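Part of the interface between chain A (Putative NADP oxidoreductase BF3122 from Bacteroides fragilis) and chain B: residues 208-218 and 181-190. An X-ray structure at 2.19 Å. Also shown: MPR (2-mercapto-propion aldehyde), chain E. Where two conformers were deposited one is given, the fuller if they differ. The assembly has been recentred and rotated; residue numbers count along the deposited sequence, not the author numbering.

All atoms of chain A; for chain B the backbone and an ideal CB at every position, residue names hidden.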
ATOM      1  N   PRO A 208      -4.809  -8.915   9.115  1.00 38.09           N
ATOM      2  CA  PRO A 208      -3.769  -9.608   8.339  1.00 38.18           C
ATOM      3  C   PRO A 208      -3.820  -9.291   6.826  1.00 38.25           C
ATOM      4  O   PRO A 208      -2.792  -9.306   6.171  1.00 38.90           O
ATOM      5  CB  PRO A 208      -4.079 -11.100   8.569  1.00 37.78           C
ATOM      6  CG  PRO A 208      -5.054 -11.156   9.670  1.00 38.13           C
ATOM      7  CD  PRO A 208      -5.767  -9.872   9.712  1.00 38.54           C
ATOM      8  N   LEU A 209      -5.003  -8.990   6.297  1.00 38.93           N
ATOM      9  CA  LEU A 209      -5.199  -8.663   4.885  1.00 38.99           C
ATOM     10  C   LEU A 209      -4.705  -7.239   4.631  1.00 39.20           C
ATOM     11  O   LEU A 209      -4.019  -6.963   3.630  1.00 39.10           O
ATOM     12  CB  LEU A 209      -6.686  -8.779   4.525  1.00 39.35           C
ATOM     13  CG  LEU A 209      -7.341 -10.175   4.367  1.00 40.44           C
ATOM     14  CD1 LEU A 209      -7.245 -11.018   5.622  1.00 41.09           C
ATOM     15  CD2 LEU A 209      -8.790 -10.029   3.981  1.00 39.11           C
ATOM     16  N   ILE A 210      -5.035  -6.341   5.568  1.00 38.59           N
ATOM     17  CA  ILE A 210      -4.531  -4.959   5.553  1.00 37.50           C
ATOM     18  C   ILE A 210      -2.989  -4.928   5.604  1.00 37.41           C
ATOM     19  O   ILE A 210      -2.345  -4.274   4.778  1.00 37.27           O
ATOM     20  CB  ILE A 210      -5.179  -4.094   6.689  1.00 36.75           C
ATOM     21  CG1 ILE A 210      -6.617  -3.754   6.314  1.00 37.67           C
ATOM     22  CG2 ILE A 210      -4.370  -2.818   6.980  1.00 35.62           C
ATOM     23  CD1 ILE A 210      -7.493  -3.225   7.498  1.00 37.39           C
ATOM     24  N   ASP A 211      -2.401  -5.642   6.557  1.00 37.88           N
ATOM     25  CA  ASP A 211      -0.945  -5.670   6.699  1.00 37.52           C
ATOM     26  C   ASP A 211      -0.236  -6.206   5.470  1.00 37.10           C
ATOM     27  O   ASP A 211       0.791  -5.653   5.043  1.00 36.84           O
ATOM     28  CB  ASP A 211      -0.549  -6.533   7.891  1.00 38.36           C
ATOM     29  CG  ASP A 211      -0.928  -5.914   9.227  1.00 39.86           C
ATOM     30  OD1 ASP A 211      -1.291  -4.714   9.276  1.00 39.86           O
ATOM     31  OD2 ASP A 211      -0.858  -6.652  10.236  1.00 40.67           O
ATOM     32  N   GLU A 212      -0.745  -7.312   4.931  1.00 36.13           N
ATOM     33  CA  GLU A 212      -0.109  -7.955   3.783  1.00 36.55           C
ATOM     34  C   GLU A 212      -0.298  -7.152   2.492  1.00 36.75           C
ATOM     35  O   GLU A 212       0.598  -7.113   1.668  1.00 37.42           O
ATOM     36  CB  GLU A 212      -0.613  -9.401   3.604  1.00 36.24           C
ATOM     37  CG  GLU A 212      -0.096 -10.096   2.366  1.00 37.67           C
ATOM     38  CD  GLU A 212       1.422 -10.214   2.339  1.00 40.74           C
ATOM     39  OE1 GLU A 212       2.058 -10.083   3.423  1.00 41.44           O
ATOM     40  OE2 GLU A 212       1.982 -10.445   1.231  1.00 40.81           O
ATOM     41  N   THR A 213      -1.461  -6.517   2.326  1.00 36.48           N
ATOM     42  CA  THR A 213      -1.720  -5.627   1.183  1.00 36.70           C
ATOM     43  C   THR A 213      -0.684  -4.525   1.114  1.00 36.36           C
ATOM     44  O   THR A 213      -0.191  -4.199   0.029  1.00 37.89           O
ATOM     45  CB  THR A 213      -3.189  -5.037   1.225  1.00 36.36           C
ATOM     46  OG1 THR A 213      -4.078  -6.122   1.051  1.00 38.15           O
ATOM     47  CG2 THR A 213      -3.464  -4.031   0.101  1.00 34.72           C
ATOM     48  N   ALA A 214      -0.323  -3.990   2.272  1.00 35.60           N
ATOM     49  CA  ALA A 214       0.704  -2.959   2.385  1.00 34.82           C
ATOM     50  C   ALA A 214       2.109  -3.517   2.152  1.00 35.18           C
ATOM     51  O   ALA A 214       2.894  -2.920   1.402  1.00 34.74           O
ATOM     52  CB  ALA A 214       0.625  -2.304   3.777  1.00 34.27           C
ATOM     53  N   ARG A 215       2.417  -4.633   2.834  1.00 35.70           N
ATOM     54  CA  ARG A 215       3.719  -5.301   2.781  0.50 36.36           C
ATOM     55  C   ARG A 215       4.116  -5.686   1.342  1.00 36.86           C
ATOM     56  O   ARG A 215       5.277  -5.496   0.910  1.00 36.55           O
ATOM     57  CB  ARG A 215       3.672  -6.550   3.679  0.50 36.44           C
ATOM     58  CG  ARG A 215       5.007  -6.986   4.286  0.50 36.61           C
ATOM     59  CD  ARG A 215       4.856  -7.822   5.596  0.50 36.71           C
ATOM     60  NE  ARG A 215       3.824  -8.861   5.538  0.50 37.21           N
ATOM     61  CZ  ARG A 215       2.697  -8.860   6.255  0.50 36.22           C
ATOM     62  NH1 ARG A 215       2.451  -7.883   7.115  0.50 37.54           N
ATOM     63  NH2 ARG A 215       1.816  -9.841   6.119  0.50 32.34           N
ATOM     64  N   LYS A 216       3.144  -6.232   0.611  1.00 37.28           N
ATOM     65  CA  LYS A 216       3.303  -6.739  -0.746  1.00 37.23           C
ATOM     66  C   LYS A 216       3.895  -5.699  -1.693  1.00 37.00           C
ATOM     67  O   LYS A 216       4.739  -6.028  -2.523  1.00 37.37           O
ATOM     68  CB  LYS A 216       1.927  -7.161  -1.249  1.00 37.33           C
ATOM     69  CG  LYS A 216       1.895  -8.179  -2.355  1.00 39.70           C
ATOM     70  CD  LYS A 216       0.439  -8.557  -2.550  1.00 43.87           C
ATOM     71  CE  LYS A 216       0.269  -9.379  -3.758  1.00 44.70           C
ATOM     72  NZ  LYS A 216      -1.163  -9.674  -3.975  1.00 45.91           N
ATOM     73  N   VAL A 217       3.452  -4.455  -1.603  1.00 35.85           N
ATOM     74  CA  VAL A 217       3.937  -3.460  -2.562  1.00 36.53           C
ATOM     75  C   VAL A 217       5.337  -2.877  -2.221  1.00 37.44           C
ATOM     76  O   VAL A 217       5.839  -2.009  -2.924  1.00 37.13           O
ATOM     77  CB  VAL A 217       2.879  -2.357  -2.909  1.00 36.71           C
ATOM     78  CG1 VAL A 217       1.687  -2.976  -3.696  1.00 33.64           C
ATOM     79  CG2 VAL A 217       2.406  -1.617  -1.647  1.00 36.58           C
ATOM     80  N   HIS A 218       5.979  -3.381  -1.169  1.00 38.21           N
ATOM     81  CA  HIS A 218       7.404  -3.097  -0.983  1.00 40.33           C
ATOM     82  C   HIS A 218       8.198  -3.915  -1.966  1.00 41.48           C
ATOM     83  O   HIS A 218       9.261  -3.497  -2.395  1.00 42.59           O
ATOM     84  CB  HIS A 218       7.873  -3.385   0.442  1.00 39.73           C
ATOM     85  CG  HIS A 218       7.296  -2.449   1.455  1.00 41.02           C
ATOM     86  ND1 HIS A 218       8.060  -1.527   2.136  1.00 41.86           N
ATOM     87  CD2 HIS A 218       6.020  -2.261   1.873  1.00 41.34           C
ATOM     88  CE1 HIS A 218       7.284  -0.826   2.945  1.00 40.99           C
ATOM     89  NE2 HIS A 218       6.044  -1.255   2.809  1.00 41.06           N
TER
ATOM     90  N   UNK B 181     -11.062  -4.099   1.299  1.00 35.06           N
ATOM     91  CA  UNK B 181      -9.858  -4.063   2.115  1.00 36.03           C
ATOM     92  C   UNK B 181      -8.587  -4.265   1.317  1.00 36.40           C
ATOM     93  O   UNK B 181      -7.579  -3.615   1.609  1.00 37.51           O
ATOM     94  CB  UNK B 181      -9.943  -5.128   3.210  1.00 36.03           C
ATOM     95  N   UNK B 182      -8.614  -5.181   0.353  1.00 36.81           N
ATOM     96  CA  UNK B 182      -7.383  -5.576  -0.358  1.00 38.46           C
ATOM     97  C   UNK B 182      -7.326  -5.068  -1.788  1.00 37.91           C
ATOM     98  O   UNK B 182      -6.311  -4.515  -2.231  1.00 38.79           O
ATOM     99  CB  UNK B 182      -7.252  -7.100  -0.366  1.00 38.46           C
ATOM    100  N   UNK B 183      -8.382  -5.361  -2.546  1.00 36.96           N
ATOM    101  CA  UNK B 183      -8.375  -5.117  -3.985  1.00 35.53           C
ATOM    102  C   UNK B 183      -8.425  -3.631  -4.274  1.00 34.98           C
ATOM    103  O   UNK B 183      -7.608  -3.131  -5.053  1.00 35.16           O
ATOM    104  CB  UNK B 183      -9.551  -5.826  -4.660  1.00 35.53           C
ATOM    105  N   UNK B 184      -9.393  -2.934  -3.664  1.00 33.32           N
ATOM    106  CA  UNK B 184      -9.583  -1.496  -3.907  1.00 32.78           C
ATOM    107  C   UNK B 184      -8.444  -0.668  -3.279  1.00 33.18           C
ATOM    108  O   UNK B 184      -8.059   0.371  -3.794  1.00 32.46           O
ATOM    109  CB  UNK B 184     -10.932  -1.041  -3.346  1.00 32.78           C
ATOM    110  N   UNK B 185      -7.947  -1.132  -2.140  1.00 34.56           N
ATOM    111  CA  UNK B 185      -6.817  -0.501  -1.481  1.00 35.83           C
ATOM    112  C   UNK B 185      -5.581  -0.559  -2.364  1.00 36.49           C
ATOM    113  O   UNK B 185      -4.928   0.460  -2.593  1.00 37.80           O
ATOM    114  CB  UNK B 185      -6.540  -1.169  -0.133  1.00 35.83           C
ATOM    115  N   UNK B 186      -5.255  -1.740  -2.880  1.00 37.35           N
ATOM    116  CA  UNK B 186      -4.095  -1.855  -3.774  1.00 37.98           C
ATOM    117  C   UNK B 186      -4.295  -0.983  -5.012  1.00 38.08           C
ATOM    118  O   UNK B 186      -3.343  -0.374  -5.495  1.00 38.03           O
ATOM    119  CB  UNK B 186      -3.868  -3.312  -4.183  1.00 37.98           C
ATOM    120  N   UNK B 187      -5.533  -0.898  -5.511  1.00 38.87           N
ATOM    121  CA  UNK B 187      -5.819  -0.018  -6.664  1.00 38.98           C
ATOM    122  C   UNK B 187      -5.505   1.441  -6.345  1.00 39.39           C
ATOM    123  O   UNK B 187      -4.997   2.147  -7.199  1.00 40.05           O
ATOM    124  CB  UNK B 187      -7.284  -0.148  -7.084  1.00 38.98           C
ATOM    125  N   UNK B 188      -5.765   1.889  -5.112  1.00 39.50           N
ATOM    126  CA  UNK B 188      -5.376   3.257  -4.707  1.00 39.21           C
ATOM    127  C   UNK B 188      -3.873   3.477  -4.810  1.00 39.56           C
ATOM    128  O   UNK B 188      -3.412   4.569  -5.207  1.00 40.28           O
ATOM    129  CB  UNK B 188      -5.833   3.537  -3.274  1.00 39.21           C
ATOM    130  N   UNK B 189      -3.110   2.455  -4.432  1.00 39.59           N
ATOM    131  CA  UNK B 189      -1.649   2.450  -4.594  1.00 39.58           C
ATOM    132  C   UNK B 189      -1.277   2.531  -6.055  1.00 40.11           C
ATOM    133  O   UNK B 189      -0.308   3.207  -6.405  1.00 40.58           O
ATOM    134  CB  UNK B 189      -1.033   1.197  -3.967  1.00 39.58           C
ATOM    135  N   UNK B 190      -2.020   1.804  -6.899  1.00 40.87           N
ATOM    136  CA  UNK B 190      -1.752   1.746  -8.351  1.00 40.88           C
ATOM    137  C   UNK B 190      -1.968   3.086  -9.053  1.00 41.52           C
ATOM    138  O   UNK B 190      -1.190   3.453  -9.931  1.00 41.97           O
ATOM    139  CB  UNK B 190      -2.646   0.689  -9.002  1.00 40.88           C
TER
HETATM  140  C1  MPR E 301     -10.344 -11.109  -2.555  1.00 55.04           C
HETATM  141  O   MPR E 301     -10.610 -10.700  -3.721  1.00 53.43           O
HETATM  142  C2  MPR E 301      -9.547 -10.397  -1.505  1.00 54.75           C
HETATM  143  C3  MPR E 301      -8.942 -11.246  -0.396  1.00 54.72           C
HETATM  144  S3  MPR E 301      -7.443 -10.481   0.297  1.00 56.71           S

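The two helices run in broadly the same direction, 30° apart, with axes 9.5 Å apart at closest approach.

Position 181 directs its CB toward chain A, 4.8 Å from A:Ile210 CG1 and 5.1 Å from A:Leu209 CB. The neighbours are aliphatic, and a short side chain with a methyl would fit: valine, threonine or alanine. It is B:Thr181, whose CG2 packs 3.3 Å from A:Ile210 CG1.

At 182 the CB points sideways, yet lies 3.6 Å from A:Thr213 OG1. A:Thr213 OG1 already donates to A:Leu209 O at 2.7 Å, so a partner need not be an acceptor. The S3 atom of MPR lies nearby, which favours cysteine over serine or alanine. B:Cys182 is deposited; its SG is 3.6 Å from A:Leu209 CB and bonded to MPR S3, the bond stretched to 2.6 Å in the model.

Positions 183 and 184 have no atom of the chain A stretch within 5.5 Å of CB, and chain A sets little preference. They are B:Asn183 and B:Phe184.

Position 185 points toward chain A, with CB 4.2 Å from A:Thr213 CG2. So close a methyl favours alanine, serine, threonine or valine. B:Thr185 places CG2 3.7 Å from A:Thr213 CG2, while its OG1 donates to B:Thr181 O at 3.0 Å, turning its polar atom back to its own helix.

At position 186 the CB points sideways, 4.4 Å from A:Thr213 CG2. From this CB, A:Thr213 O and A:Val217 CG1 lie off to one side, at 5.7 and 5.6 Å, so a medium side chain that bends toward them, polar or apolar, is plausible. B:Asn186, with chi1 t, brings OD1 to 3.3 Å from A:Val217 CG1. A water bridges the helices, donating to B:Asn186 OD1 at 2.7 Å and to A:Thr213 O at 2.8 Å.

Positions 187 and 188 are out of reach; they hold B:His187 and the selenomethionine B:Met188.

Position 189 points toward chain A, but its CB is still 5.0 Å from A:Val217 CG1. That gap admits a long or flat side chain, such as leucine, methionine, phenylalanine or tyrosine. B:Tyr189 sets CD2 3.7 Å from A:Val217 CG2 and presents its ring edge to A:Thr213 O, 3.6 Å from CE2. B:Tyr189 OH lies 3.1 Å from the oxygen of a second water, which donates to A:Ile210 O at 2.8 Å. With 182, 185 and 186, this residue surrounds the A:Thr213 side chain as a knob in a hole.

Position 190 points sideways without contact, leaving the choice open; it is B:Ala190.

Chain B 181-190: TCNFTNHMYA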
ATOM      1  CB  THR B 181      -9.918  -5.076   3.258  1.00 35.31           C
ATOM      2  OG1 THR B 181     -10.994  -4.698   4.122  1.00 36.95           O
ATOM      3  CG2 THR B 181      -8.625  -5.037   4.044  1.00 35.07           C
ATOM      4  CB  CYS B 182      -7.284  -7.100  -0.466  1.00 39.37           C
ATOM      5  SG  CYS B 182      -7.116  -8.048   1.071  1.00 46.23           S
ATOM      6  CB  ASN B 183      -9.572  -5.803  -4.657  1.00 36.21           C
ATOM      7  CG  ASN B 183      -9.510  -7.319  -4.585  1.00 34.76           C
ATOM      8  OD1 ASN B 183     -10.504  -7.988  -4.854  1.00 35.37           O
ATOM      9  ND2 ASN B 183      -8.347  -7.868  -4.221  1.00 34.20           N
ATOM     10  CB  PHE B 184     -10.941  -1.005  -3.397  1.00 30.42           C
ATOM     11  CG  PHE B 184     -12.129  -1.643  -4.095  1.00 31.17           C
ATOM     12  CD1 PHE B 184     -11.965  -2.359  -5.278  1.00 27.75           C
ATOM     13  CD2 PHE B 184     -13.416  -1.499  -3.577  1.00 28.79           C
ATOM     14  CE1 PHE B 184     -13.066  -2.933  -5.921  1.00 29.46           C
ATOM     15  CE2 PHE B 184     -14.527  -2.060  -4.222  1.00 30.82           C
ATOM     16  CZ  PHE B 184     -14.348  -2.779  -5.398  1.00 29.47           C
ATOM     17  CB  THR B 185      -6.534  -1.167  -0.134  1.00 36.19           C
ATOM     18  OG1 THR B 185      -7.552  -0.773   0.812  1.00 37.08           O
ATOM     19  CG2 THR B 185      -5.146  -0.698   0.398  1.00 36.59           C
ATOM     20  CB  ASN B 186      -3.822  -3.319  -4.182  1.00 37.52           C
ATOM     21  CG  ASN B 186      -2.576  -3.448  -5.023  1.00 38.37           C
ATOM     22  OD1 ASN B 186      -1.452  -3.497  -4.500  1.00 38.92           O
ATOM     23  ND2 ASN B 186      -2.755  -3.465  -6.337  1.00 34.78           N
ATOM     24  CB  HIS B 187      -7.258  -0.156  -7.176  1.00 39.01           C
ATOM     25  CG  HIS B 187      -7.517   0.586  -8.458  1.00 38.81           C
ATOM     26  ND1 HIS B 187      -6.826   0.328  -9.623  1.00 38.68           N
ATOM     27  CD2 HIS B 187      -8.382   1.585  -8.752  1.00 37.69           C
ATOM     28  CE1 HIS B 187      -7.258   1.133 -10.581  1.00 37.46           C
ATOM     29  NE2 HIS B 187      -8.201   1.906 -10.077  1.00 37.67           N
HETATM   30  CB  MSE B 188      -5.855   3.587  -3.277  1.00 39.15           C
HETATM   31  CG  MSE B 188      -7.354   3.467  -3.039  1.00 37.86           C
HETATM   32 SE   MSE B 188      -8.331   4.667  -4.192  0.50 31.80          SE
HETATM   33  CE  MSE B 188      -8.838   3.545  -5.635  1.00 35.31           C
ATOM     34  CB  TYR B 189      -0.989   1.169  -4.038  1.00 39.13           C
ATOM     35  CG  TYR B 189      -1.252   0.824  -2.578  1.00 38.07           C
ATOM     36  CD1 TYR B 189      -1.683   1.781  -1.655  1.00 38.11           C
ATOM     37  CD2 TYR B 189      -1.029  -0.473  -2.130  1.00 38.85           C
ATOM     38  CE1 TYR B 189      -1.928   1.432  -0.335  1.00 38.24           C
ATOM     39  CE2 TYR B 189      -1.235  -0.835  -0.824  1.00 40.01           C
ATOM     40  CZ  TYR B 189      -1.697   0.107   0.076  1.00 39.60           C
ATOM     41  OH  TYR B 189      -1.903  -0.313   1.381  1.00 39.66           O
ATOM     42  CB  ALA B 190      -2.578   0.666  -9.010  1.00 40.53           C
TER
HETATM   43  O   HOH W   1      -3.415  -2.116   3.329  1.00 35.50           O
HETATM   44  O   HOH W   2      -1.236  -5.112  -2.402  1.00 30.10           O
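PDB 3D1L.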